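Local coordinates for monomethylamine corrinoid protein 1 (Methanosarcina barkeri, PDB 3EZX) that carries methyl groups on a bound corrinoid cofactor between the methyltransferases MtmB and MtbA during methanogenesis from monomethylamine, at residues K146-T156 with V178-P186. Sequence-based numbering, arbitrary orientation.
Sequences KVLLVGSALMT and VKCMFGGAP
Leu149 is gripped through both its backbone groups: its N gives a nearly straight bond to Lys179 O (2.8 Å) and its O accepts one from Met181 N. Lys179 N to Val147 O, Gly151 N to Met181 O and Gly183 N to Gly151 O continue this parallel pairing. On one face Lys179 runs across Leu148 at about a right angle, Lys179 CE lying over Leu148 CB; with CG between backbone N and carbonyl carbon (chi1 48°), its extended chain is led back past Val147 O toward Lys146. On the other face, Leu149 CD1 touches Cys180 SG (3.7 Å) and Val178 CG2. Strands 147-152 and 179-183 are neighbours at one edge of the four-stranded parallel sheet of the Rossmann-like B12-binding domain, 179-183 outermost. Their C-terminal ends and following loops reach the cofactor: Ser152 OG, ending its strand, and Gly184 O each hydrogen-bond to it. There the Pro186 ring lies against the backbone of Ala153 and Leu154, its CB 4.0 Å from Thr156 CG2, and Gly184 takes backbone angles that call for glycine. Beyond the pair, Leu169 and Met166 of helix 161-171 cover Leu149 and Cys180, while Lys179 NZ forms a salt bridge with Met215 OXT. An alanine in place of Lys179 would probably cost that terminal carboxylate this salt bridge and uncover Leu148 CB.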
ATOM      1  N   LYS A 146      18.245  -9.251   7.930  1.00 47.48           N
ATOM      2  CA  LYS A 146      17.264  -8.250   8.324  1.00 51.92           C
ATOM      3  C   LYS A 146      16.076  -8.332   7.372  1.00 54.87           C
ATOM      4  O   LYS A 146      16.156  -7.864   6.235  1.00 57.45           O
ATOM      5  CB  LYS A 146      17.894  -6.862   8.260  1.00 50.04           C
ATOM      6  CG  LYS A 146      17.336  -5.877   9.269  1.00 68.64           C
ATOM      7  CD  LYS A 146      17.652  -6.311  10.691  1.00 67.92           C
ATOM      8  CE  LYS A 146      17.256  -5.237  11.693  1.00 80.51           C
ATOM      9  NZ  LYS A 146      17.546  -5.644  13.096  1.00 88.95           N
ATOM     10  N   VAL A 147      14.973  -8.916   7.829  1.00 51.88           N
ATOM     11  CA  VAL A 147      13.803  -9.071   6.968  1.00 52.17           C
ATOM     12  C   VAL A 147      12.490  -8.563   7.556  1.00 52.38           C
ATOM     13  O   VAL A 147      12.169  -8.823   8.715  1.00 41.05           O
ATOM     14  CB  VAL A 147      13.624 -10.556   6.564  1.00 55.15           C
ATOM     15  CG1 VAL A 147      12.346 -10.744   5.765  1.00 51.00           C
ATOM     16  CG2 VAL A 147      14.821 -11.016   5.738  1.00 59.15           C
ATOM     17  N   LEU A 148      11.748  -7.826   6.729  1.00 57.74           N
ATOM     18  CA  LEU A 148      10.449  -7.264   7.098  1.00 52.67           C
ATOM     19  C   LEU A 148       9.386  -7.751   6.123  1.00 50.16           C
ATOM     20  O   LEU A 148       9.509  -7.560   4.913  1.00 45.33           O
ATOM     21  CB  LEU A 148      10.486  -5.732   7.059  1.00 45.09           C
ATOM     22  CG  LEU A 148       9.146  -4.996   7.199  1.00 45.37           C
ATOM     23  CD1 LEU A 148       8.481  -5.336   8.531  1.00 35.38           C
ATOM     24  CD2 LEU A 148       9.385  -3.495   7.089  1.00 40.39           C
ATOM     25  N   LEU A 149       8.346  -8.385   6.650  1.00 46.64           N
ATOM     26  CA  LEU A 149       7.267  -8.878   5.811  1.00 42.91           C
ATOM     27  C   LEU A 149       6.137  -7.858   5.802  1.00 46.77           C
ATOM     28  O   LEU A 149       5.438  -7.691   6.802  1.00 46.01           O
ATOM     29  CB  LEU A 149       6.755 -10.224   6.331  1.00 26.06           C
ATOM     30  CG  LEU A 149       7.798 -11.346   6.379  1.00 42.88           C
ATOM     31  CD1 LEU A 149       7.153 -12.634   6.884  1.00 25.05           C
ATOM     32  CD2 LEU A 149       8.401 -11.553   4.991  1.00 38.56           C
ATOM     33  N   VAL A 150       5.971  -7.178   4.669  1.00 39.49           N
ATOM     34  CA  VAL A 150       4.931  -6.166   4.501  1.00 37.38           C
ATOM     35  C   VAL A 150       3.757  -6.749   3.701  1.00 40.03           C
ATOM     36  O   VAL A 150       3.864  -6.961   2.491  1.00 41.74           O
ATOM     37  CB  VAL A 150       5.481  -4.930   3.741  1.00 36.85           C
ATOM     38  CG1 VAL A 150       4.490  -3.788   3.820  1.00 28.95           C
ATOM     39  CG2 VAL A 150       6.827  -4.518   4.309  1.00 30.65           C
ATOM     40  N   GLY A 151       2.635  -6.998   4.373  1.00 31.83           N
ATOM     41  CA  GLY A 151       1.484  -7.568   3.688  1.00 35.82           C
ATOM     42  C   GLY A 151       0.247  -6.692   3.546  1.00 36.56           C
ATOM     43  O   GLY A 151      -0.086  -5.909   4.436  1.00 27.07           O
ATOM     44  N   SER A 152      -0.443  -6.829   2.416  1.00 35.25           N
ATOM     45  CA  SER A 152      -1.654  -6.058   2.160  1.00 36.37           C
ATOM     46  C   SER A 152      -2.877  -6.942   2.023  1.00 31.51           C
ATOM     47  O   SER A 152      -2.778  -8.117   1.685  1.00 43.19           O
ATOM     48  CB  SER A 152      -1.520  -5.225   0.880  1.00 33.16           C
ATOM     49  OG  SER A 152      -0.778  -4.044   1.096  1.00 26.85           O
ATOM     50  N   ALA A 153      -4.035  -6.350   2.273  1.00 35.57           N
ATOM     51  CA  ALA A 153      -5.310  -7.039   2.163  1.00 37.67           C
ATOM     52  C   ALA A 153      -6.413  -5.998   2.334  1.00 41.28           C
ATOM     53  O   ALA A 153      -6.539  -5.382   3.393  1.00 48.83           O
ATOM     54  CB  ALA A 153      -5.418  -8.119   3.229  1.00 21.66           C
ATOM     55  N   LEU A 154      -7.194  -5.782   1.283  1.00 37.64           N
ATOM     56  CA  LEU A 154      -8.274  -4.804   1.346  1.00 42.29           C
ATOM     57  C   LEU A 154      -9.630  -5.464   1.481  1.00 34.95           C
ATOM     58  O   LEU A 154     -10.666  -4.798   1.484  1.00 35.21           O
ATOM     59  CB  LEU A 154      -8.251  -3.896   0.115  1.00 33.14           C
ATOM     60  CG  LEU A 154      -7.252  -2.740   0.219  1.00 38.37           C
ATOM     61  CD1 LEU A 154      -5.831  -3.277   0.357  1.00 49.67           C
ATOM     62  CD2 LEU A 154      -7.373  -1.872  -1.012  1.00 60.47           C
ATOM     63  N   MET A 155      -9.617  -6.785   1.594  1.00 37.50           N
ATOM     64  CA  MET A 155     -10.844  -7.537   1.758  1.00 39.29           C
ATOM     65  C   MET A 155     -10.717  -8.429   2.980  1.00 48.35           C
ATOM     66  O   MET A 155      -9.697  -9.093   3.168  1.00 53.40           O
ATOM     67  CB  MET A 155     -11.122  -8.383   0.520  1.00 46.83           C
ATOM     68  CG  MET A 155     -11.299  -7.569  -0.746  1.00 38.66           C
ATOM     69  SD  MET A 155     -12.049  -8.550  -2.040  1.00 42.77           S
ATOM     70  CE  MET A 155     -10.715  -9.683  -2.404  1.00 44.78           C
ATOM     71  N   THR A 156     -11.749  -8.425   3.816  1.00 50.66           N
ATOM     72  CA  THR A 156     -11.762  -9.231   5.029  1.00 50.56           C
ATOM     73  C   THR A 156     -11.479 -10.696   4.727  1.00 46.32           C
ATOM     74  O   THR A 156     -10.703 -11.342   5.432  1.00 43.22           O
ATOM     75  CB  THR A 156     -13.123  -9.132   5.749  1.00 59.13           C
ATOM     76  OG1 THR A 156     -14.178  -9.424   4.823  1.00 49.28           O
ATOM     77  CG2 THR A 156     -13.323  -7.734   6.331  1.00 55.55           C
ATOM     78  N   VAL A 178      12.186 -12.701  11.738  1.00 38.69           N
ATOM     79  CA  VAL A 178      11.658 -11.653  10.866  1.00 51.40           C
ATOM     80  C   VAL A 178      10.552 -10.830  11.532  1.00 53.87           C
ATOM     81  O   VAL A 178       9.817 -11.327  12.387  1.00 55.21           O
ATOM     82  CB  VAL A 178      11.081 -12.234   9.550  1.00 54.56           C
ATOM     83  CG1 VAL A 178      12.136 -13.065   8.841  1.00 62.82           C
ATOM     84  CG2 VAL A 178       9.834 -13.064   9.842  1.00 50.94           C
ATOM     85  N   LYS A 179      10.442  -9.570  11.127  1.00 47.33           N
ATOM     86  CA  LYS A 179       9.425  -8.664  11.655  1.00 56.33           C
ATOM     87  C   LYS A 179       8.251  -8.644  10.668  1.00 54.21           C
ATOM     88  O   LYS A 179       8.462  -8.628   9.455  1.00 62.44           O
ATOM     89  CB  LYS A 179      10.040  -7.270  11.822  1.00 55.90           C
ATOM     90  CG  LYS A 179      10.802  -6.818  10.589  1.00 60.19           C
ATOM     91  CD  LYS A 179      11.925  -5.836  10.896  1.00 48.25           C
ATOM     92  CE  LYS A 179      12.683  -5.515   9.609  1.00 48.39           C
ATOM     93  NZ  LYS A 179      13.865  -4.643   9.788  1.00 38.73           N
ATOM     94  N   CYS A 180       7.023  -8.656  11.182  1.00 47.70           N
ATOM     95  CA  CYS A 180       5.832  -8.672  10.328  1.00 44.40           C
ATOM     96  C   CYS A 180       4.894  -7.476  10.473  1.00 45.65           C
ATOM     97  O   CYS A 180       4.401  -7.193  11.562  1.00 52.33           O
ATOM     98  CB  CYS A 180       5.028  -9.950  10.583  1.00 36.61           C
ATOM     99  SG  CYS A 180       5.878 -11.461  10.123  1.00 54.70           S
ATOM    100  N   MET A 181       4.639  -6.795   9.359  1.00 52.50           N
ATOM    101  CA  MET A 181       3.744  -5.642   9.341  1.00 51.17           C
ATOM    102  C   MET A 181       2.652  -5.856   8.294  1.00 48.98           C
ATOM    103  O   MET A 181       2.940  -5.995   7.104  1.00 56.69           O
ATOM    104  CB  MET A 181       4.530  -4.354   9.027  1.00 49.50           C
ATOM    105  CG  MET A 181       3.676  -3.080   9.008  1.00 49.89           C
ATOM    106  SD  MET A 181       4.616  -1.542   8.725  1.00 57.35           S
ATOM    107  CE  MET A 181       4.932  -1.652   6.979  1.00 52.87           C
ATOM    108  N   PHE A 182       1.400  -5.904   8.742  1.00 47.79           N
ATOM    109  CA  PHE A 182       0.273  -6.079   7.834  1.00 48.87           C
ATOM    110  C   PHE A 182      -0.530  -4.779   7.750  1.00 46.32           C
ATOM    111  O   PHE A 182      -0.529  -3.984   8.686  1.00 53.35           O
ATOM    112  CB  PHE A 182      -0.639  -7.221   8.300  1.00 44.54           C
ATOM    113  CG  PHE A 182      -0.035  -8.589   8.146  1.00 61.24           C
ATOM    114  CD1 PHE A 182       0.574  -9.226   9.224  1.00 60.07           C
ATOM    115  CD2 PHE A 182      -0.078  -9.244   6.919  1.00 55.26           C
ATOM    116  CE1 PHE A 182       1.134 -10.493   9.079  1.00 63.92           C
ATOM    117  CE2 PHE A 182       0.478 -10.510   6.762  1.00 61.42           C
ATOM    118  CZ  PHE A 182       1.084 -11.137   7.845  1.00 67.86           C
ATOM    119  N   GLY A 183      -1.203  -4.560   6.625  1.00 53.30           N
ATOM    120  CA  GLY A 183      -1.998  -3.353   6.460  1.00 54.46           C
ATOM    121  C   GLY A 183      -3.138  -3.552   5.477  1.00 56.28           C
ATOM    122  O   GLY A 183      -3.416  -4.677   5.064  1.00 55.68           O
ATOM    123  N   GLY A 184      -3.811  -2.471   5.100  1.00 51.93           N
ATOM    124  CA  GLY A 184      -4.903  -2.602   4.153  1.00 62.50           C
ATOM    125  C   GLY A 184      -6.095  -1.697   4.405  1.00 65.52           C
ATOM    126  O   GLY A 184      -6.412  -0.829   3.589  1.00 74.24           O
ATOM    127  N   ALA A 185      -6.752  -1.914   5.538  1.00 61.51           N
ATOM    128  CA  ALA A 185      -7.929  -1.154   5.956  1.00 58.45           C
ATOM    129  C   ALA A 185      -8.737  -2.102   6.826  1.00 53.52           C
ATOM    130  O   ALA A 185      -9.118  -1.758   7.942  1.00 59.64           O
ATOM    131  CB  ALA A 185      -8.759  -0.701   4.752  1.00 63.83           C
ATOM    132  N   PRO A 186      -9.025  -3.311   6.318  1.00 49.90           N
ATOM    133  CA  PRO A 186      -9.791  -4.242   7.147  1.00 50.32           C
ATOM    134  C   PRO A 186      -8.921  -4.692   8.319  1.00 55.11           C
ATOM    135  O   PRO A 186      -9.394  -5.355   9.243  1.00 60.38           O
ATOM    136  CB  PRO A 186     -10.101  -5.383   6.184  1.00 51.34           C
ATOM    137  CG  PRO A 186     -10.196  -4.687   4.870  1.00 42.83           C
ATOM    138  CD  PRO A 186      -9.000  -3.768   4.918  1.00 34.10           C
TER